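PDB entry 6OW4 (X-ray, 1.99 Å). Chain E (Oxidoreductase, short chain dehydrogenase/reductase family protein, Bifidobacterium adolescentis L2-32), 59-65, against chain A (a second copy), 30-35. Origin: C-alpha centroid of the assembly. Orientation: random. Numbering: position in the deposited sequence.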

# COMPACT_ATOMS: atom_id res chain seq x y z
N ALA E 59 8.77 -0.01 30.38
CA ALA E 59 10.03 0.45 31.00
C ALA E 59 10.50 1.76 30.34
O ALA E 59 10.96 2.66 31.06
CB ALA E 59 11.09 -0.62 30.91
N ALA E 60 10.37 1.85 29.01
CA ALA E 60 10.71 3.05 28.20
C ALA E 60 9.81 4.21 28.61
O ALA E 60 10.34 5.28 28.99
CB ALA E 60 10.59 2.74 26.73
N LEU E 61 8.49 4.01 28.55
CA LEU E 61 7.46 5.06 28.82
C LEU E 61 7.59 5.55 30.27
O LEU E 61 7.43 6.77 30.49
CB LEU E 61 6.08 4.48 28.54
CG LEU E 61 5.80 4.16 27.07
CD1 LEU E 61 4.70 3.13 26.91
CD2 LEU E 61 5.46 5.43 26.30
N ALA E 62 7.86 4.65 31.21
CA ALA E 62 8.10 4.96 32.64
C ALA E 62 9.35 5.84 32.77
O ALA E 62 9.27 6.88 33.46
CB ALA E 62 8.24 3.69 33.45
N GLN E 63 10.43 5.46 32.09
CA GLN E 63 11.74 6.19 32.09
C GLN E 63 11.57 7.57 31.45
O GLN E 63 12.31 8.49 31.85
CB GLN E 63 12.81 5.38 31.37
CG GLN E 63 14.19 6.03 31.45
CD GLN E 63 15.31 5.04 31.20
OE1 GLN E 63 15.21 4.17 30.34
NE2 GLN E 63 16.39 5.19 31.95
N ALA E 64 10.65 7.71 30.49
CA ALA E 64 10.29 9.00 29.84
C ALA E 64 9.45 9.85 30.81
O ALA E 64 9.30 11.05 30.54
CB ALA E 64 9.55 8.74 28.55
N GLY E 65 8.90 9.24 31.87
CA GLY E 65 8.28 9.93 33.02
C GLY E 65 6.81 9.60 33.21
O GLY E 65 6.16 10.31 34.01
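Chain A 30-35: NYSILD

Chain A lies against the last turn of a helix in chain E. Its residues 30-32 are irregular, and a 3-10 segment begins at Ile33(A). The CA atoms of Ala60(E) and Ile33(A) are 5.9 Å apart, the closest backbone approach of the two stretches. Ser32(A) lies nearest Gln63(E), with 7.3 Å between their CA atoms, and Leu34(A) nearest Ala64(E), with 7.1 Å. The pairs do not advance in step: chain A runs across the helix rather than along it.

Gln63(E) covers the most surface. Its CA-to-CB bond points toward chain A, and t rotamers at chi1 and chi2 extend the side chain to the backbone there. The amide bonds at both ends: Ile33(A) N donates to Gln63(E) OE1 at 3.2 Å, and Gln63(E) NE2 donates a weak bond to Tyr31(A) O at 3.4 Å. These two bonds bracket Ser32(A). Its OG is 3.2 Å from Gln63(E) NE2, but the angle is too poor for a hydrogen bond.

Ile33(A) comes next. Its CA-to-CB bond also points toward chain E, and Ile33(A) CG1 packs on Ala60(E) CB at 3.9 Å.

Leu34(A) lies further along, where its CD1 is 4.1 Å from Gln63(E) O. Gly65(E) follows with positive phi in a Schellman motif and makes no contact with this stretch of chain A.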

# COMPACT_ATOMS: atom_id res chain seq x y z
N ASN A 30 22.64 2.38 34.20
CA ASN A 30 23.44 3.37 33.43
C ASN A 30 22.91 3.48 31.99
O ASN A 30 23.45 4.32 31.24
CB ASN A 30 24.93 3.04 33.45
CG ASN A 30 25.52 3.06 34.84
OD1 ASN A 30 26.21 2.13 35.25
ND2 ASN A 30 25.25 4.12 35.59
N TYR A 31 21.92 2.67 31.62
CA TYR A 31 21.21 2.73 30.31
C TYR A 31 19.99 3.64 30.44
O TYR A 31 19.40 3.70 31.54
CB TYR A 31 20.83 1.33 29.83
CG TYR A 31 19.82 1.28 28.71
CD1 TYR A 31 20.22 1.34 27.38
CD2 TYR A 31 18.47 1.16 28.97
CE1 TYR A 31 19.30 1.28 26.35
CE2 TYR A 31 17.53 1.10 27.95
CZ TYR A 31 17.95 1.16 26.63
OH TYR A 31 17.04 1.11 25.62
N SER A 32 19.63 4.34 29.36
CA SER A 32 18.39 5.15 29.24
C SER A 32 17.91 5.15 27.79
O SER A 32 18.71 5.47 26.89
CB SER A 32 18.58 6.55 29.75
OG SER A 32 17.36 7.28 29.67
N ILE A 33 16.63 4.82 27.58
CA ILE A 33 15.96 4.79 26.24
C ILE A 33 16.12 6.16 25.56
O ILE A 33 16.26 6.18 24.32
CB ILE A 33 14.48 4.38 26.39
CG1 ILE A 33 13.88 3.91 25.06
CG2 ILE A 33 13.66 5.49 27.03
CD1 ILE A 33 14.26 2.50 24.67
N LEU A 34 16.12 7.24 26.35
CA LEU A 34 16.20 8.65 25.86
C LEU A 34 17.57 8.91 25.21
O LEU A 34 17.62 9.78 24.32
CB LEU A 34 15.94 9.61 27.03
CG LEU A 34 14.54 9.57 27.63
CD1 LEU A 34 14.48 10.34 28.94
CD2 LEU A 34 13.50 10.11 26.65
N ASP A 35 18.62 8.19 25.61
CA ASP A 35 19.99 8.32 25.06
C ASP A 35 20.01 7.94 23.57
O ASP A 35 20.96 8.34 22.88
CB ASP A 35 21.00 7.45 25.81
CG ASP A 35 21.29 7.91 27.23
OD1 ASP A 35 20.84 9.02 27.59
OD2 ASP A 35 21.95 7.16 27.97